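Local structure of cellulase (Soil metagenome, 5I2U) at residues Val54-Ala59 / Lys278-Ala283; Met218-Phe223 / Phe247-Gly252. The protein probably hydrolyses the beta-1,4-glucosidic bonds of cellulose, as a halotolerant glycoside hydrolase of family 5 with a TIM-barrel fold. All blocks are in the same frame, centred on the assembly; numbering follows the deposited sequence.

Contact 1: Val54-Ala59 / Lys278-Ala283; sequences VVLRGA and KISWVA
Strand 57-59 runs parallel to strand 281-283, and Arg57, Gly58 and Ala59 pair in register with Trp281, Val282 and Ala283. The ladder starts at Leu56 O, which accepts Trp281 N at 2.9 Å. Gly58 bonds to the residues on either side of Val282: its N donates to Trp281 O and its O accepts Ala283 N at 2.9 Å. Ahead of the ladder a side chain replaces a main-chain acceptor. Ser280 OG lies beside its own backbone N (chi1 -73°) and receives Leu56 N at 2.6 Å. Water 1 sits 2.8 Å from the same Ser280 OG and also bonds Val54 O and Lys278 O, so it bridges the two segments where they diverge. On the side of Arg57, Val55 CG2 packs 3.8 Å from Lys278 CA. On the face with Ala59 and Ala283, Arg57 lays its aliphatic part over one face of the Trp281 indole. Arg57 CB stands 4.1 Å from the centroid of the Trp281 six-membered ring, and Arg57 CG lies nearer the rim, 3.5 Å from Trp281 CE2. The guanidinium turns 61° from the ring plane. Glu275 joins the two side chains, with a salt bridge to Arg57 and a hydrogen bond from Trp281 NE1. This is the seam where the first and eighth strands meet and close the parallel eight-stranded TIM barrel.

Contact 2: Met218-Phe223 / Phe247-Gly252; sequences MYTMHF and FVSECG
His222 keeps CG beside its own backbone N (chi1 -67°), and this brings the imidazole over Glu250 CB, while Glu250 CG, anti to its N (chi1 -166°), carries the carboxylate on past it. Glu250 CB lies 3.3 Å from the centroid of the His222 ring, close to the ring normal, in a CH-pi contact. The ring and carboxylate planes are 31° apart. At the ring edge, His222 NE2 donates to Ser249 OG at 2.8 Å, with the hydroxyl in the ring plane. A hydrogen bond between His222 ND1 and Glu163 holds the ring at its second nitrogen and should fix its rotation. Ser249 OG is bonded to Glu159 as well.

On the opposite face of the sheet from His222 and Glu250, the Phe223 ring lies over Cys251. Cys251 CB is 3.5 Å from the centroid of the Phe223 ring, and Cys251 SG approaches the same ring obliquely. Val248 CG1 touches Phe223 CE2 at 3.8 Å. Near the N-terminal ends of the segments, on the side of Thr220, Met218 SD meets the edge of the Phe247 ring in a Met-aromatic contact, 4.0 Å from Phe247 CD2.

The strands are parallel neighbours. Phe247 N bonds to Tyr219 O at 2.9 Å, and Gly252 N bonds to Phe223 O at 3.0 Å. Between them the chain turns a corner at Glu250.

The Glu250 carboxylate also meets Arg89 in a salt bridge and Tyr224 in a hydrogen bond, and a glycerol, probably from the crystallisation liquor, hydrogen-bonds to it. In family 5 the nucleophile is a glutamate at the end of the seventh strand, and the acid/base glutamate follows an asparagine after the fourth. Glu250 and Glu163 fit these places, so His222 probably helps to position the active-site carboxylates.

Overall arrangement
After the hairpin of strands 40-42 and 45-47 the chain reaches 54-59, which leads into the barrel's first strand. It then passes through six more barrel strands before 278-283 returns to pair with it, so contact 1 closes a long loop of 218 residues. Contact 2 falls within that loop. It closes a short loop of 23 residues and so completes the beta-alpha-beta unit of strand 217-224, helix 230-241 and strand 246-252. The contacts also meet directly, because strands 246-252 and 281-286 are neighbours. Ser280 O and Val248 N probably share a hydrogen bond, and Val282 packs on Ser249. Strands six, seven, eight and one thus form one continuous arc of the barrel wall.

Contact 1: Val54-Ala59 / Lys278-Ala283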
loop_
_atom_site.group_PDB
_atom_site.type_symbol
_atom_site.label_atom_id
_atom_site.label_comp_id
_atom_site.label_asym_id
_atom_site.label_seq_id
_atom_site.Cartn_x
_atom_site.Cartn_y
_atom_site.Cartn_z
ATOM N N VAL A 54 -12.821 -7.517 6.380
ATOM C CA VAL A 54 -12.745 -6.195 5.780
ATOM C C VAL A 54 -11.924 -6.351 4.511
ATOM O O VAL A 54 -10.907 -7.057 4.489
ATOM C CB VAL A 54 -12.075 -5.162 6.723
ATOM C CG1 VAL A 54 -11.943 -3.800 6.045
ATOM C CG2 VAL A 54 -12.870 -5.018 8.006
ATOM N N VAL A 55 -12.386 -5.687 3.464
ATOM C CA VAL A 55 -11.656 -5.554 2.218
ATOM C C VAL A 55 -11.489 -4.046 1.988
ATOM O O VAL A 55 -12.477 -3.331 1.792
ATOM C CB VAL A 55 -12.420 -6.209 1.056
ATOM C CG1 VAL A 55 -11.613 -6.121 -0.226
ATOM C CG2 VAL A 55 -12.738 -7.658 1.392
ATOM N N LEU A 56 -10.245 -3.578 2.039
ATOM C CA LEU A 56 -9.942 -2.197 1.727
ATOM C C LEU A 56 -9.596 -2.063 0.241
ATOM O O LEU A 56 -8.885 -2.907 -0.329
ATOM C CB LEU A 56 -8.794 -1.694 2.586
ATOM C CG LEU A 56 -9.048 -1.730 4.098
ATOM C CD1 LEU A 56 -7.774 -1.389 4.838
ATOM C CD2 LEU A 56 -10.177 -0.797 4.518
ATOM N N ARG A 57 -10.143 -1.023 -0.382
ATOM C CA ARG A 57 -9.850 -0.677 -1.773
ATOM C C ARG A 57 -9.526 0.798 -1.843
ATOM O O ARG A 57 -10.280 1.623 -1.338
ATOM C CB ARG A 57 -11.055 -0.958 -2.656
ATOM C CG ARG A 57 -11.449 -2.426 -2.725
ATOM C CD ARG A 57 -12.886 -2.547 -2.304
ATOM N NE ARG A 57 -13.388 -3.910 -2.275
ATOM C CZ ARG A 57 -14.484 -4.279 -1.615
ATOM N NH1 ARG A 57 -15.215 -3.383 -0.944
ATOM N NH2 ARG A 57 -14.861 -5.557 -1.631
ATOM N N GLY A 58 -8.387 1.125 -2.447
ATOM C CA GLY A 58 -7.990 2.519 -2.603
ATOM C C GLY A 58 -6.825 2.746 -3.552
ATOM O O GLY A 58 -6.585 1.950 -4.461
ATOM N N ALA A 59 -6.110 3.840 -3.321
ATOM C CA ALA A 59 -5.079 4.318 -4.229
ATOM C C ALA A 59 -3.837 4.804 -3.467
ATOM O O ALA A 59 -3.954 5.353 -2.384
ATOM C CB ALA A 59 -5.646 5.432 -5.085
ATOM N N LYS A 278 -11.384 -11.947 -1.025
ATOM C CA LYS A 278 -11.412 -10.877 -0.003
ATOM C C LYS A 278 -10.016 -10.309 0.326
ATOM O O LYS A 278 -9.696 -10.057 1.487
ATOM C CB LYS A 278 -12.118 -11.358 1.280
ATOM C CG LYS A 278 -13.599 -11.685 1.105
ATOM C CD LYS A 278 -14.379 -11.558 2.409
ATOM C CE LYS A 278 -15.865 -11.844 2.218
ATOM N NZ LYS A 278 -16.109 -13.270 1.853
ATOM N N ILE A 279 -9.199 -10.126 -0.711
ATOM C CA ILE A 279 -7.858 -9.538 -0.615
ATOM C C ILE A 279 -7.997 -8.031 -0.800
ATOM O O ILE A 279 -8.640 -7.580 -1.762
ATOM C CB ILE A 279 -6.919 -10.084 -1.716
ATOM C CG1 ILE A 279 -6.593 -11.554 -1.462
ATOM C CG2 ILE A 279 -5.638 -9.257 -1.814
ATOM C CD1 ILE A 279 -5.997 -12.270 -2.658
ATOM N N SER A 280 -7.423 -7.255 0.121
ATOM C CA SER A 280 -7.449 -5.796 0.006
ATOM C C SER A 280 -6.462 -5.332 -1.059
ATOM O O SER A 280 -5.456 -5.998 -1.291
ATOM C CB SER A 280 -7.137 -5.135 1.345
ATOM O OG SER A 280 -8.225 -5.277 2.231
ATOM N N TRP A 281 -6.763 -4.215 -1.728
ATOM C CA TRP A 281 -5.896 -3.716 -2.818
ATOM C C TRP A 281 -5.780 -2.196 -2.937
ATOM O O TRP A 281 -6.706 -1.465 -2.631
ATOM C CB TRP A 281 -6.259 -4.344 -4.172
ATOM C CG TRP A 281 -7.679 -4.262 -4.585
ATOM C CD1 TRP A 281 -8.655 -5.181 -4.333
ATOM C CD2 TRP A 281 -8.298 -3.220 -5.353
ATOM N NE1 TRP A 281 -9.853 -4.772 -4.878
ATOM C CE2 TRP A 281 -9.667 -3.572 -5.510
ATOM C CE3 TRP A 281 -7.835 -2.016 -5.915
ATOM C CZ2 TRP A 281 -10.576 -2.772 -6.221
ATOM C CZ3 TRP A 281 -8.740 -1.206 -6.626
ATOM C CH2 TRP A 281 -10.096 -1.594 -6.769
ATOM N N VAL A 282 -4.613 -1.756 -3.380
ATOM C CA VAL A 282 -4.285 -0.344 -3.533
ATOM C C VAL A 282 -3.680 -0.133 -4.920
ATOM O O VAL A 282 -2.636 -0.719 -5.259
ATOM C CB VAL A 282 -3.304 0.123 -2.444
ATOM C CG1 VAL A 282 -3.241 1.643 -2.378
ATOM C CG2 VAL A 282 -3.704 -0.438 -1.074
ATOM N N ALA A 283 -4.333 0.712 -5.719
ATOM C CA ALA A 283 -3.881 0.977 -7.097
ATOM C C ALA A 283 -2.825 2.096 -7.148
ATOM O O ALA A 283 -2.952 3.098 -6.431
ATOM C CB ALA A 283 -5.067 1.313 -7.975
HETATM O O HOH W 1 -8.698 -7.997 2.812
#

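Contact 2: Met218-Phe223 / Phe247-Gly252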
loop_
_atom_site.group_PDB
_atom_site.type_symbol
_atom_site.label_atom_id
_atom_site.label_comp_id
_atom_site.label_asym_id
_atom_site.label_seq_id
_atom_site.Cartn_x
_atom_site.Cartn_y
_atom_site.Cartn_z
ATOM N N MET A 218 0.523 -8.893 7.829
ATOM C CA MET A 218 0.234 -9.506 6.534
ATOM C C MET A 218 1.422 -9.315 5.622
ATOM O O MET A 218 2.285 -8.469 5.857
ATOM C CB MET A 218 -1.007 -8.894 5.903
ATOM C CG MET A 218 -2.188 -8.800 6.853
ATOM S SD MET A 218 -3.672 -8.184 6.055
ATOM C CE MET A 218 -4.299 -9.679 5.266
ATOM N N TYR A 219 1.459 -10.131 4.581
ATOM C CA TYR A 219 2.524 -10.092 3.597
ATOM C C TYR A 219 2.022 -9.427 2.317
ATOM O O TYR A 219 0.884 -9.653 1.905
ATOM C CB TYR A 219 3.028 -11.508 3.348
ATOM C CG TYR A 219 3.609 -12.123 4.605
ATOM C CD1 TYR A 219 4.949 -11.925 4.948
ATOM C CD2 TYR A 219 2.807 -12.859 5.480
ATOM C CE1 TYR A 219 5.476 -12.484 6.096
ATOM C CE2 TYR A 219 3.330 -13.429 6.635
ATOM C CZ TYR A 219 4.662 -13.238 6.938
ATOM O OH TYR A 219 5.181 -13.781 8.094
ATOM N N THR A 220 2.857 -8.587 1.707
ATOM C CA THR A 220 2.418 -7.850 0.547
ATOM C C THR A 220 2.645 -8.640 -0.717
ATOM O O THR A 220 3.508 -9.535 -0.780
ATOM C CB THR A 220 3.018 -6.436 0.460
ATOM O OG1 THR A 220 4.439 -6.514 0.382
ATOM C CG2 THR A 220 2.607 -5.608 1.678
ATOM N N MET A 221 1.826 -8.324 -1.714
ATOM C CA MET A 221 2.022 -8.808 -3.072
ATOM C C MET A 221 1.760 -7.644 -4.001
ATOM O O MET A 221 0.785 -6.930 -3.808
ATOM C CB MET A 221 1.079 -9.982 -3.371
ATOM C CG MET A 221 1.376 -10.706 -4.675
ATOM S SD MET A 221 0.536 -10.027 -6.126
ATOM C CE MET A 221 -1.140 -10.588 -5.836
ATOM N N HIS A 222 2.641 -7.442 -4.980
ATOM C CA HIS A 222 2.470 -6.411 -6.002
ATOM C C HIS A 222 2.349 -7.028 -7.396
ATOM O O HIS A 222 3.156 -7.871 -7.782
ATOM C CB HIS A 222 3.640 -5.433 -5.987
ATOM C CG HIS A 222 3.715 -4.582 -4.752
ATOM N ND1 HIS A 222 4.636 -3.573 -4.619
ATOM C CD2 HIS A 222 2.990 -4.579 -3.608
ATOM C CE1 HIS A 222 4.479 -2.985 -3.446
ATOM N NE2 HIS A 222 3.489 -3.579 -2.812
ATOM N N PHE A 223 1.330 -6.611 -8.143
ATOM C CA PHE A 223 1.157 -7.064 -9.524
ATOM C C PHE A 223 0.882 -5.888 -10.453
ATOM O O PHE A 223 0.312 -4.890 -10.043
ATOM C CB PHE A 223 0.027 -8.099 -9.627
ATOM C CG PHE A 223 -1.342 -7.518 -9.455
ATOM C CD1 PHE A 223 -2.009 -6.933 -10.531
ATOM C CD2 PHE A 223 -1.974 -7.557 -8.226
ATOM C CE1 PHE A 223 -3.266 -6.381 -10.370
ATOM C CE2 PHE A 223 -3.231 -7.008 -8.063
ATOM C CZ PHE A 223 -3.882 -6.422 -9.132
ATOM N N PHE A 247 -1.942 -8.965 1.510
ATOM C CA PHE A 247 -2.510 -7.639 1.274
ATOM C C PHE A 247 -1.773 -7.074 0.066
ATOM O O PHE A 247 -0.550 -6.943 0.092
ATOM C CB PHE A 247 -2.276 -6.770 2.516
ATOM C CG PHE A 247 -2.996 -5.444 2.512
ATOM C CD1 PHE A 247 -2.651 -4.436 1.616
ATOM C CD2 PHE A 247 -3.988 -5.184 3.451
ATOM C CE1 PHE A 247 -3.318 -3.216 1.633
ATOM C CE2 PHE A 247 -4.652 -3.970 3.470
ATOM C CZ PHE A 247 -4.309 -2.980 2.562
ATOM N N VAL A 248 -2.510 -6.731 -0.987
ATOM C CA VAL A 248 -1.926 -6.089 -2.180
ATOM C C VAL A 248 -1.755 -4.576 -1.918
ATOM O O VAL A 248 -2.693 -3.791 -2.088
ATOM C CB VAL A 248 -2.795 -6.369 -3.424
ATOM C CG1 VAL A 248 -2.329 -5.564 -4.633
ATOM C CG2 VAL A 248 -2.778 -7.865 -3.738
ATOM N N SER A 249 -0.564 -4.177 -1.467
ATOM C CA SER A 249 -0.311 -2.780 -1.089
ATOM C C SER A 249 0.032 -1.905 -2.302
ATOM O O SER A 249 0.060 -0.672 -2.199
ATOM C CB SER A 249 0.787 -2.689 -0.024
ATOM O OG SER A 249 2.007 -3.205 -0.501
ATOM N N GLU A 250 0.287 -2.538 -3.445
ATOM C CA GLU A 250 0.502 -1.797 -4.678
ATOM C C GLU A 250 0.168 -2.661 -5.868
ATOM O O GLU A 250 0.603 -3.816 -5.939
ATOM C CB GLU A 250 1.957 -1.377 -4.774
ATOM C CG GLU A 250 2.238 -0.340 -5.829
ATOM C CD GLU A 250 3.714 -0.105 -5.970
ATOM O OE1 GLU A 250 4.322 0.441 -5.018
ATOM O OE2 GLU A 250 4.254 -0.483 -7.030
ATOM N N CYS A 251 -0.615 -2.119 -6.790
ATOM C CA CYS A 251 -0.893 -2.800 -8.037
ATOM C C CYS A 251 -1.330 -1.851 -9.123
ATOM O O CYS A 251 -1.713 -0.707 -8.858
ATOM C CB CYS A 251 -1.963 -3.900 -7.853
ATOM S SG CYS A 251 -3.620 -3.355 -7.379
ATOM N N GLY A 252 -1.307 -2.348 -10.347
ATOM C CA GLY A 252 -1.794 -1.579 -11.489
ATOM C C GLY A 252 -2.161 -2.382 -12.718
ATOM O O GLY A 252 -1.934 -3.602 -12.786
#